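Protease Do-like 1, chloroplastic (Arabidopsis thaliana, PDB 3QO6) is a thylakoid-associated chloroplast serine protease, required at high temperature, that may help to degrade damaged proteins. Local coordinates at residues B[117-125]-B[210-218]; B[233-241]-B[253-264]. All coordinates share one frame; numbering follows the deposited sequence.

Contact 1 lies in the serine protease region and contact 2 in the PDZ domain; their centres are 32 Å apart, on opposite sides of the chain's centre, and they do not touch. Helix 214-227 opens in contact 1 and leads on to strand 233-234, where contact 2 begins, so the two follow in series along the chain. Contact 1 is partly buried and small, a loop held to a helix start by the carboxylate of Asp-215 and the hydroxyl of Ser-122, with Val-214 packed beside them. Contact 2 is mostly buried and more than twice as large: backbone hydrogen bonds carry it, with aliphatic side chains filling in. Other subunits of the assembly reach both, and a bound peptide lies against contact 2.

Contact 1: residues B[117-125]-B[210-218]; sequences IPVGVSADL and FSIPVDTVG
The first turn of helix 214-227, which follows the last strand of the protease region, meets the loop that crosses from one beta-barrel to the other, with Asp-215 set against Ser-122. The exchange is reciprocal. Ser-122 N gives a nearly straight hydrogen bond to Asp-215 OD1 (3.1 Å, 170° at the hydrogen), reaching the oxygen from above the carboxylate plane. In return Asp-215 N, one of the first amides of the helix, makes a weak bond of 3.3 Å to Ser-122 OG; a chi1 of 72° turns this hydroxyl to the helix start, where it also lies against Pro-213 CB. The other carboxylate oxygen, Asp-215 OD2, weakly takes Ala-123 N at 3.1 Å, so the carboxylate spans two successive amides where the type I turn from Ser-122 to Leu-125 begins. With an alanine in place of this aspartate, the amides of Ser-122 and Ala-123 would probably lose their acceptor here, leaving the turn less firmly tied to the helix. Beside the polar pair, Val-214 CG1 packs closely on Ser-122 CB, while Val-214 CG2 reaches Val-119 CG1 at 3.9 Å. Val-214 also rests on Leu-191, and Val-121 packs on Ser-7 of a second subunit. Joining the interbarrel linker to the helix after the final strand, the arrangement belongs to the two-barrel chymotrypsin fold.

Contact 2: residues B[233-241]-B[253-264]; sequences PILGIKFAP and VLVLDAPPSGPA
Lys-238 O accepts two backbone hydrogen bonds, from Leu-256 N at 2.9 Å and Asp-257 N at 3.2 Å, both in the carbonyl plane. Two residues thus face one, a classic beta bulge in the antiparallel pairing of strands 238-239 and 253-257. Lys-238 N answers to Asp-257 O, and beyond the bulge Ala-240 N bonds to Leu-254 O. At the other end Ala-264 N, at the start of helix 263-266, donates to Leu-235 O (2.8 Å) nearly along the C=O axis. Gly-236 follows with positive phi (81°), where a side chain would strike the Pro-263 ring. Ile-237 splits its branches: with CG1 between the backbone N and the carbonyl carbon (chi1 73°), CD1 is sent to Val-255 CG1 at 3.9 Å, the two side chains crossing at about a right angle, and CG2 is left to Ala-264 CB at 3.6 Å. Leu-256 lays both methyls against Ala-240, with CD2 3.7 Å from Ala-240 CB, and also packs on Phe-43 of a third subunit. Backbone hydrogen bonds join Leu-235, Gly-236, Ile-237 and Phe-239 to a bound peptide, as expected of the carboxylate-binding loop and peptide-pairing strand of a PDZ domain.

Contact 1: residues B[117-125]-B[210-218]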
ATOM      1  N   ILE B 117     -20.787   2.962 -40.772  1.00 75.94           N
ATOM      2  CA  ILE B 117     -21.603   3.918 -40.020  1.00 73.87           C
ATOM      3  C   ILE B 117     -21.761   5.176 -40.813  1.00 67.33           C
ATOM      4  O   ILE B 117     -20.861   5.585 -41.523  1.00 69.85           O
ATOM      5  CB  ILE B 117     -21.020   4.364 -38.642  1.00 75.31           C
ATOM      6  CG1 ILE B 117     -19.518   4.216 -38.652  1.00 79.15           C
ATOM      7  CG2 ILE B 117     -21.675   3.617 -37.502  1.00 74.53           C
ATOM      8  CD1 ILE B 117     -18.857   5.000 -39.744  1.00 84.93           C
ATOM      9  N   PRO B 118     -22.931   5.795 -40.714  1.00 61.62           N
ATOM     10  CA  PRO B 118     -23.202   7.030 -41.423  1.00 59.59           C
ATOM     11  C   PRO B 118     -22.306   8.071 -40.789  1.00 64.16           C
ATOM     12  O   PRO B 118     -22.304   8.230 -39.585  1.00 70.54           O
ATOM     13  CB  PRO B 118     -24.673   7.271 -41.124  1.00 60.62           C
ATOM     14  CG  PRO B 118     -25.222   5.900 -40.917  1.00 58.88           C
ATOM     15  CD  PRO B 118     -24.153   5.243 -40.109  1.00 59.32           C
ATOM     16  N   VAL B 119     -21.531   8.783 -41.589  1.00 67.10           N
ATOM     17  CA  VAL B 119     -20.626   9.784 -41.057  1.00 63.99           C
ATOM     18  C   VAL B 119     -21.308  11.117 -40.818  1.00 63.95           C
ATOM     19  O   VAL B 119     -21.876  11.674 -41.723  1.00 67.15           O
ATOM     20  CB  VAL B 119     -19.471   9.995 -42.025  1.00 63.94           C
ATOM     21  CG1 VAL B 119     -18.676  11.245 -41.620  1.00 61.51           C
ATOM     22  CG2 VAL B 119     -18.594   8.737 -42.055  1.00 60.22           C
ATOM     23  N   GLY B 120     -21.247  11.643 -39.606  1.00 64.18           N
ATOM     24  CA  GLY B 120     -21.882  12.920 -39.357  1.00 63.08           C
ATOM     25  C   GLY B 120     -20.949  14.100 -39.370  1.00 66.26           C
ATOM     26  O   GLY B 120     -19.843  14.025 -39.903  1.00 70.67           O
ATOM     27  N   VAL B 121     -21.391  15.208 -38.783  1.00 68.80           N
ATOM     28  CA  VAL B 121     -20.558  16.408 -38.742  1.00 69.32           C
ATOM     29  C   VAL B 121     -20.339  16.885 -37.325  1.00 67.52           C
ATOM     30  O   VAL B 121     -21.293  17.166 -36.613  1.00 70.53           O
ATOM     31  CB  VAL B 121     -21.194  17.582 -39.519  1.00 69.11           C
ATOM     32  CG1 VAL B 121     -20.359  18.829 -39.314  1.00 67.05           C
ATOM     33  CG2 VAL B 121     -21.271  17.260 -40.988  1.00 68.02           C
ATOM     34  N   SER B 122     -19.087  17.025 -36.925  1.00 66.52           N
ATOM     35  CA  SER B 122     -18.826  17.465 -35.580  1.00 64.73           C
ATOM     36  C   SER B 122     -18.725  18.965 -35.443  1.00 66.23           C
ATOM     37  O   SER B 122     -18.816  19.487 -34.354  1.00 66.80           O
ATOM     38  CB  SER B 122     -17.561  16.798 -35.030  1.00 61.36           C
ATOM     39  OG  SER B 122     -16.368  17.282 -35.611  1.00 61.66           O
ATOM     40  N   ALA B 123     -18.556  19.674 -36.541  1.00 70.10           N
ATOM     41  CA  ALA B 123     -18.432  21.125 -36.448  1.00 71.51           C
ATOM     42  C   ALA B 123     -19.655  21.839 -35.892  1.00 71.02           C
ATOM     43  O   ALA B 123     -19.506  22.872 -35.281  1.00 72.64           O
ATOM     44  CB  ALA B 123     -18.086  21.706 -37.803  1.00 69.15           C
ATOM     45  N   ASP B 124     -20.856  21.299 -36.089  1.00 73.69           N
ATOM     46  CA  ASP B 124     -22.075  21.955 -35.595  1.00 74.33           C
ATOM     47  C   ASP B 124     -22.617  21.504 -34.232  1.00 73.49           C
ATOM     48  O   ASP B 124     -23.718  21.897 -33.834  1.00 74.19           O
ATOM     49  CB  ASP B 124     -23.202  21.766 -36.599  1.00 75.87           C
ATOM     50  CG  ASP B 124     -22.832  22.225 -37.960  1.00 82.50           C
ATOM     51  OD1 ASP B 124     -22.062  23.215 -38.057  1.00 84.05           O
ATOM     52  OD2 ASP B 124     -23.320  21.601 -38.929  1.00 84.09           O
ATOM     53  N   LEU B 125     -21.876  20.667 -33.524  1.00 71.75           N
ATOM     54  CA  LEU B 125     -22.356  20.164 -32.254  1.00 70.83           C
ATOM     55  C   LEU B 125     -22.648  21.279 -31.235  1.00 70.50           C
ATOM     56  O   LEU B 125     -22.018  22.351 -31.247  1.00 67.21           O
ATOM     57  CB  LEU B 125     -21.350  19.127 -31.712  1.00 71.19           C
ATOM     58  CG  LEU B 125     -21.138  17.902 -32.630  1.00 66.66           C
ATOM     59  CD1 LEU B 125     -20.048  17.021 -32.093  1.00 64.60           C
ATOM     60  CD2 LEU B 125     -22.434  17.089 -32.756  1.00 64.53           C
ATOM     61  N   PHE B 210     -14.127  11.515 -23.216  1.00 56.90           N
ATOM     62  CA  PHE B 210     -13.759  12.230 -24.426  1.00 52.43           C
ATOM     63  C   PHE B 210     -13.789  11.437 -25.742  1.00 56.07           C
ATOM     64  O   PHE B 210     -13.497  10.250 -25.778  1.00 57.73           O
ATOM     65  CB  PHE B 210     -12.384  12.804 -24.222  1.00 49.74           C
ATOM     66  CG  PHE B 210     -12.228  13.542 -22.910  1.00 54.69           C
ATOM     67  CD1 PHE B 210     -11.592  12.937 -21.830  1.00 48.62           C
ATOM     68  CD2 PHE B 210     -12.626  14.879 -22.790  1.00 48.09           C
ATOM     69  CE1 PHE B 210     -11.336  13.666 -20.651  1.00 52.60           C
ATOM     70  CE2 PHE B 210     -12.372  15.601 -21.632  1.00 50.63           C
ATOM     71  CZ  PHE B 210     -11.719  14.999 -20.556  1.00 49.19           C
ATOM     72  N   SER B 211     -14.171  12.103 -26.823  1.00 57.92           N
ATOM     73  CA  SER B 211     -14.204  11.483 -28.143  1.00 58.93           C
ATOM     74  C   SER B 211     -13.456  12.380 -29.127  1.00 58.79           C
ATOM     75  O   SER B 211     -13.562  13.620 -29.050  1.00 56.57           O
ATOM     76  CB  SER B 211     -15.633  11.320 -28.617  1.00 58.32           C
ATOM     77  OG  SER B 211     -16.341  10.500 -27.724  1.00 64.04           O
ATOM     78  N   ILE B 212     -12.683  11.765 -30.024  1.00 55.48           N
ATOM     79  CA  ILE B 212     -11.960  12.542 -31.029  1.00 56.97           C
ATOM     80  C   ILE B 212     -13.100  12.887 -31.985  1.00 55.17           C
ATOM     81  O   ILE B 212     -13.866  11.992 -32.377  1.00 54.32           O
ATOM     82  CB  ILE B 212     -10.898  11.699 -31.812  1.00 60.84           C
ATOM     83  CG1 ILE B 212      -9.843  11.096 -30.872  1.00 57.62           C
ATOM     84  CG2 ILE B 212     -10.201  12.596 -32.817  1.00 61.30           C
ATOM     85  CD1 ILE B 212      -9.091  12.124 -30.080  1.00 57.88           C
ATOM     86  N   PRO B 213     -13.244  14.176 -32.355  1.00 54.78           N
ATOM     87  CA  PRO B 213     -14.327  14.571 -33.262  1.00 55.07           C
ATOM     88  C   PRO B 213     -14.213  13.989 -34.666  1.00 57.22           C
ATOM     89  O   PRO B 213     -13.141  13.940 -35.272  1.00 58.43           O
ATOM     90  CB  PRO B 213     -14.266  16.089 -33.239  1.00 54.08           C
ATOM     91  CG  PRO B 213     -12.785  16.359 -33.026  1.00 55.80           C
ATOM     92  CD  PRO B 213     -12.361  15.320 -32.037  1.00 56.25           C
ATOM     93  N   VAL B 214     -15.350  13.543 -35.166  1.00 58.02           N
ATOM     94  CA  VAL B 214     -15.454  12.946 -36.479  1.00 61.37           C
ATOM     95  C   VAL B 214     -14.774  13.727 -37.601  1.00 64.79           C
ATOM     96  O   VAL B 214     -14.133  13.139 -38.472  1.00 67.85           O
ATOM     97  CB  VAL B 214     -16.936  12.743 -36.823  1.00 59.84           C
ATOM     98  CG1 VAL B 214     -17.622  14.085 -36.916  1.00 54.15           C
ATOM     99  CG2 VAL B 214     -17.077  11.922 -38.084  1.00 59.81           C
ATOM    100  N   ASP B 215     -14.907  15.044 -37.591  1.00 64.95           N
ATOM    101  CA  ASP B 215     -14.298  15.837 -38.639  1.00 69.60           C
ATOM    102  C   ASP B 215     -12.793  15.595 -38.756  1.00 72.42           C
ATOM    103  O   ASP B 215     -12.273  15.392 -39.864  1.00 73.82           O
ATOM    104  CB  ASP B 215     -14.606  17.328 -38.437  1.00 67.48           C
ATOM    105  CG  ASP B 215     -16.076  17.656 -38.713  1.00 72.96           C
ATOM    106  OD1 ASP B 215     -16.868  16.718 -39.018  1.00 70.52           O
ATOM    107  OD2 ASP B 215     -16.437  18.855 -38.627  1.00 74.30           O
ATOM    108  N   THR B 216     -12.075  15.584 -37.640  1.00 72.21           N
ATOM    109  CA  THR B 216     -10.663  15.354 -37.787  1.00 73.00           C
ATOM    110  C   THR B 216     -10.420  13.868 -38.101  1.00 73.27           C
ATOM    111  O   THR B 216      -9.421  13.510 -38.722  1.00 75.35           O
ATOM    112  CB  THR B 216      -9.850  15.905 -36.549  1.00 72.32           C
ATOM    113  OG1 THR B 216      -9.290  14.839 -35.785  1.00 71.08           O
ATOM    114  CG2 THR B 216     -10.723  16.772 -35.689  1.00 70.67           C
ATOM    115  N   VAL B 217     -11.365  13.013 -37.741  1.00 71.65           N
ATOM    116  CA  VAL B 217     -11.224  11.589 -37.997  1.00 73.32           C
ATOM    117  C   VAL B 217     -11.281  11.274 -39.485  1.00 73.84           C
ATOM    118  O   VAL B 217     -10.392  10.620 -40.025  1.00 71.76           O
ATOM    119  CB  VAL B 217     -12.328  10.781 -37.248  1.00 73.57           C
ATOM    120  CG1 VAL B 217     -12.450   9.360 -37.795  1.00 70.44           C
ATOM    121  CG2 VAL B 217     -11.975  10.712 -35.792  1.00 72.74           C
ATOM    122  N   GLY B 218     -12.334  11.751 -40.139  1.00 75.08           N
ATOM    123  CA  GLY B 218     -12.516  11.506 -41.557  1.00 75.93           C
ATOM    124  C   GLY B 218     -11.315  11.850 -42.420  1.00 79.35           C
ATOM    125  O   GLY B 218     -10.987  11.103 -43.344  1.00 81.98           O
TER

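Contact 2: residues B[233-241]-B[253-264]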
ATOM      1  N   PRO B 233       3.850  18.392 -40.080  1.00 74.06           N
ATOM      2  CA  PRO B 233       4.962  19.353 -40.008  1.00 71.76           C
ATOM      3  C   PRO B 233       5.675  19.436 -38.657  1.00 69.33           C
ATOM      4  O   PRO B 233       5.081  19.167 -37.628  1.00 70.26           O
ATOM      5  CB  PRO B 233       4.279  20.670 -40.341  1.00 73.90           C
ATOM      6  CG  PRO B 233       2.913  20.481 -39.632  1.00 74.00           C
ATOM      7  CD  PRO B 233       2.538  19.067 -40.005  1.00 70.65           C
ATOM      8  N   ILE B 234       6.946  19.819 -38.671  1.00 66.40           N
ATOM      9  CA  ILE B 234       7.679  19.998 -37.434  1.00 65.52           C
ATOM     10  C   ILE B 234       8.573  21.201 -37.533  1.00 65.39           C
ATOM     11  O   ILE B 234       8.992  21.564 -38.626  1.00 66.37           O
ATOM     12  CB  ILE B 234       8.564  18.825 -37.085  1.00 61.93           C
ATOM     13  CG1 ILE B 234       9.722  18.740 -38.074  1.00 61.49           C
ATOM     14  CG2 ILE B 234       7.738  17.585 -37.033  1.00 59.89           C
ATOM     15  CD1 ILE B 234      10.793  17.754 -37.618  1.00 60.32           C
ATOM     16  N   LEU B 235       8.868  21.798 -36.377  1.00 66.57           N
ATOM     17  CA  LEU B 235       9.744  22.971 -36.278  1.00 67.26           C
ATOM     18  C   LEU B 235      11.129  22.447 -36.065  1.00 68.73           C
ATOM     19  O   LEU B 235      12.125  23.119 -36.338  1.00 68.72           O
ATOM     20  CB  LEU B 235       9.391  23.801 -35.057  1.00 68.99           C
ATOM     21  CG  LEU B 235       8.789  25.193 -35.211  1.00 68.01           C
ATOM     22  CD1 LEU B 235       8.581  25.752 -33.817  1.00 69.38           C
ATOM     23  CD2 LEU B 235       9.704  26.104 -35.992  1.00 64.46           C
ATOM     24  N   GLY B 236      11.183  21.229 -35.546  1.00 69.50           N
ATOM     25  CA  GLY B 236      12.466  20.630 -35.290  1.00 70.29           C
ATOM     26  C   GLY B 236      13.088  21.097 -33.984  1.00 73.50           C
ATOM     27  O   GLY B 236      14.297  21.351 -33.932  1.00 71.76           O
ATOM     28  N   ILE B 237      12.276  21.249 -32.933  1.00 74.94           N
ATOM     29  CA  ILE B 237      12.835  21.629 -31.626  1.00 75.60           C
ATOM     30  C   ILE B 237      12.299  20.777 -30.474  1.00 75.14           C
ATOM     31  O   ILE B 237      11.153  20.326 -30.501  1.00 71.57           O
ATOM     32  CB  ILE B 237      12.565  23.107 -31.260  1.00 72.96           C
ATOM     33  CG1 ILE B 237      11.105  23.307 -30.898  1.00 75.22           C
ATOM     34  CG2 ILE B 237      12.865  23.995 -32.432  1.00 77.15           C
ATOM     35  CD1 ILE B 237      10.852  24.642 -30.275  1.00 76.17           C
ATOM     36  N   LYS B 238      13.162  20.520 -29.491  1.00 79.88           N
ATOM     37  CA  LYS B 238      12.771  19.801 -28.269  1.00 80.63           C
ATOM     38  C   LYS B 238      12.718  20.911 -27.243  1.00 78.28           C
ATOM     39  O   LYS B 238      13.698  21.603 -27.039  1.00 76.37           O
ATOM     40  CB  LYS B 238      13.814  18.776 -27.827  1.00 80.25           C
ATOM     41  CG  LYS B 238      13.653  17.413 -28.470  1.00 87.73           C
ATOM     42  CD  LYS B 238      14.771  16.471 -28.055  1.00 96.49           C
ATOM     43  CE  LYS B 238      14.731  15.121 -28.790  1.00 99.38           C
ATOM     44  NZ  LYS B 238      15.855  14.223 -28.338  1.00 99.22           N
ATOM     45  N   PHE B 239      11.569  21.123 -26.628  1.00 79.70           N
ATOM     46  CA  PHE B 239      11.502  22.167 -25.634  1.00 81.13           C
ATOM     47  C   PHE B 239      11.352  21.642 -24.227  1.00 84.06           C
ATOM     48  O   PHE B 239      11.170  20.436 -23.984  1.00 80.89           O
ATOM     49  CB  PHE B 239      10.376  23.155 -25.924  1.00 76.17           C
ATOM     50  CG  PHE B 239       9.062  22.521 -26.142  1.00 76.64           C
ATOM     51  CD1 PHE B 239       8.763  21.926 -27.348  1.00 79.34           C
ATOM     52  CD2 PHE B 239       8.118  22.513 -25.144  1.00 77.69           C
ATOM     53  CE1 PHE B 239       7.537  21.336 -27.555  1.00 79.58           C
ATOM     54  CE2 PHE B 239       6.892  21.928 -25.339  1.00 79.10           C
ATOM     55  CZ  PHE B 239       6.597  21.337 -26.545  1.00 80.67           C
ATOM     56  N   ALA B 240      11.456  22.584 -23.298  1.00 86.85           N
ATOM     57  CA  ALA B 240      11.339  22.293 -21.891  1.00 89.25           C
ATOM     58  C   ALA B 240       9.865  22.277 -21.545  1.00 90.10           C
ATOM     59  O   ALA B 240       9.102  23.090 -22.052  1.00 86.36           O
ATOM     60  CB  ALA B 240      12.065  23.365 -21.087  1.00 90.81           C
ATOM     61  N   PRO B 241       9.441  21.328 -20.697  1.00 95.65           N
ATOM     62  CA  PRO B 241       8.032  21.229 -20.288  1.00 99.92           C
ATOM     63  C   PRO B 241       7.659  22.408 -19.382  1.00103.52           C
ATOM     64  O   PRO B 241       8.505  22.925 -18.652  1.00103.33           O
ATOM     65  CB  PRO B 241       7.978  19.894 -19.553  1.00 97.27           C
ATOM     66  CG  PRO B 241       9.061  19.097 -20.260  1.00 97.72           C
ATOM     67  CD  PRO B 241      10.174  20.104 -20.334  1.00 94.95           C
ATOM     68  N   VAL B 253       8.070  29.518 -24.594  1.00 88.91           N
ATOM     69  CA  VAL B 253       8.652  28.169 -24.646  1.00 84.02           C
ATOM     70  C   VAL B 253      10.164  28.225 -24.815  1.00 84.10           C
ATOM     71  O   VAL B 253      10.668  28.823 -25.768  1.00 85.29           O
ATOM     72  CB  VAL B 253       8.096  27.347 -25.836  1.00 81.63           C
ATOM     73  CG1 VAL B 253       8.481  25.900 -25.690  1.00 79.89           C
ATOM     74  CG2 VAL B 253       6.615  27.483 -25.916  1.00 77.45           C
ATOM     75  N   LEU B 254      10.883  27.577 -23.909  1.00 81.50           N
ATOM     76  CA  LEU B 254      12.344  27.555 -23.950  1.00 79.85           C
ATOM     77  C   LEU B 254      12.831  26.457 -24.889  1.00 77.72           C
ATOM     78  O   LEU B 254      12.614  25.278 -24.601  1.00 78.89           O
ATOM     79  CB  LEU B 254      12.877  27.270 -22.539  1.00 81.34           C
ATOM     80  CG  LEU B 254      14.360  27.359 -22.180  1.00 81.84           C
ATOM     81  CD1 LEU B 254      14.522  26.837 -20.769  1.00 81.07           C
ATOM     82  CD2 LEU B 254      15.217  26.555 -23.115  1.00 85.69           C
ATOM     83  N   VAL B 255      13.488  26.793 -25.998  1.00 75.71           N
ATOM     84  CA  VAL B 255      13.952  25.689 -26.823  1.00 74.55           C
ATOM     85  C   VAL B 255      15.215  25.145 -26.169  1.00 74.53           C
ATOM     86  O   VAL B 255      16.126  25.883 -25.824  1.00 75.15           O
ATOM     87  CB  VAL B 255      14.201  26.047 -28.356  1.00 74.13           C
ATOM     88  CG1 VAL B 255      13.371  27.242 -28.795  1.00 65.71           C
ATOM     89  CG2 VAL B 255      15.652  26.208 -28.640  1.00 68.00           C
ATOM     90  N   LEU B 256      15.226  23.843 -25.940  1.00 73.52           N
ATOM     91  CA  LEU B 256      16.353  23.197 -25.330  1.00 73.45           C
ATOM     92  C   LEU B 256      17.301  22.779 -26.437  1.00 78.76           C
ATOM     93  O   LEU B 256      18.520  22.895 -26.302  1.00 82.15           O
ATOM     94  CB  LEU B 256      15.876  21.975 -24.554  1.00 72.30           C
ATOM     95  CG  LEU B 256      14.854  22.281 -23.447  1.00 74.42           C
ATOM     96  CD1 LEU B 256      14.446  20.994 -22.736  1.00 67.42           C
ATOM     97  CD2 LEU B 256      15.457  23.269 -22.451  1.00 72.47           C
ATOM     98  N   ASP B 257      16.745  22.297 -27.547  1.00 82.21           N
ATOM     99  CA  ASP B 257      17.575  21.853 -28.672  1.00 81.02           C
ATOM    100  C   ASP B 257      16.924  22.049 -30.043  1.00 80.48           C
ATOM    101  O   ASP B 257      15.717  21.819 -30.232  1.00 79.26           O
ATOM    102  CB  ASP B 257      17.946  20.377 -28.509  1.00 81.41           C
ATOM    103  CG  ASP B 257      19.097  19.964 -29.401  1.00 81.33           C
ATOM    104  OD1 ASP B 257      19.083  18.834 -29.920  1.00 82.81           O
ATOM    105  OD2 ASP B 257      20.035  20.760 -29.576  1.00 88.21           O
ATOM    106  N   ALA B 258      17.743  22.488 -30.992  1.00 79.02           N
ATOM    107  CA  ALA B 258      17.312  22.706 -32.368  1.00 75.90           C
ATOM    108  C   ALA B 258      18.419  22.088 -33.184  1.00 75.58           C
ATOM    109  O   ALA B 258      19.407  22.765 -33.530  1.00 73.78           O
ATOM    110  CB  ALA B 258      17.198  24.188 -32.679  1.00 73.35           C
ATOM    111  N   PRO B 259      18.287  20.780 -33.477  1.00 75.78           N
ATOM    112  CA  PRO B 259      19.244  19.986 -34.256  1.00 78.77           C
ATOM    113  C   PRO B 259      19.528  20.711 -35.565  1.00 82.15           C
ATOM    114  O   PRO B 259      18.606  21.169 -36.241  1.00 83.95           O
ATOM    115  CB  PRO B 259      18.511  18.666 -34.466  1.00 77.03           C
ATOM    116  CG  PRO B 259      17.630  18.557 -33.250  1.00 74.48           C
ATOM    117  CD  PRO B 259      17.098  19.973 -33.147  1.00 75.93           C
ATOM    118  N   PRO B 260      20.810  20.820 -35.942  1.00 85.93           N
ATOM    119  CA  PRO B 260      21.234  21.501 -37.170  1.00 86.43           C
ATOM    120  C   PRO B 260      20.579  20.947 -38.430  1.00 85.42           C
ATOM    121  O   PRO B 260      20.492  21.635 -39.454  1.00 87.05           O
ATOM    122  CB  PRO B 260      22.748  21.311 -37.158  1.00 88.45           C
ATOM    123  CG  PRO B 260      22.904  19.962 -36.532  1.00 89.95           C
ATOM    124  CD  PRO B 260      21.929  20.050 -35.365  1.00 88.40           C
ATOM    125  N   SER B 261      20.098  19.714 -38.328  1.00 83.29           N
ATOM    126  CA  SER B 261      19.457  19.034 -39.438  1.00 82.37           C
ATOM    127  C   SER B 261      17.938  19.234 -39.558  1.00 79.54           C
ATOM    128  O   SER B 261      17.303  18.610 -40.415  1.00 81.13           O
ATOM    129  CB  SER B 261      19.784  17.537 -39.346  1.00 84.37           C
ATOM    130  OG  SER B 261      18.603  16.753 -39.303  1.00 86.49           O
ATOM    131  N   GLY B 262      17.356  20.092 -38.716  1.00 75.63           N
ATOM    132  CA  GLY B 262      15.911  20.333 -38.760  1.00 69.07           C
ATOM    133  C   GLY B 262      15.534  21.751 -39.181  1.00 68.00           C
ATOM    134  O   GLY B 262      16.421  22.573 -39.395  1.00 67.86           O
ATOM    135  N   PRO B 263      14.239  22.084 -39.297  1.00 64.75           N
ATOM    136  CA  PRO B 263      13.819  23.425 -39.707  1.00 66.01           C
ATOM    137  C   PRO B 263      14.346  24.599 -38.906  1.00 72.59           C
ATOM    138  O   PRO B 263      14.989  25.480 -39.474  1.00 74.06           O
ATOM    139  CB  PRO B 263      12.310  23.333 -39.686  1.00 65.30           C
ATOM    140  CG  PRO B 263      12.076  21.923 -40.100  1.00 64.91           C
ATOM    141  CD  PRO B 263      13.096  21.163 -39.290  1.00 63.30           C
ATOM    142  N   ALA B 264      14.082  24.637 -37.600  1.00 77.88           N
ATOM    143  CA  ALA B 264      14.579  25.744 -36.763  1.00 77.67           C
ATOM    144  C   ALA B 264      16.110  25.694 -36.690  1.00 76.86           C
ATOM    145  O   ALA B 264      16.787  26.710 -36.463  1.00 71.98           O
ATOM    146  CB  ALA B 264      13.986  25.661 -35.373  1.00 78.77           C
TER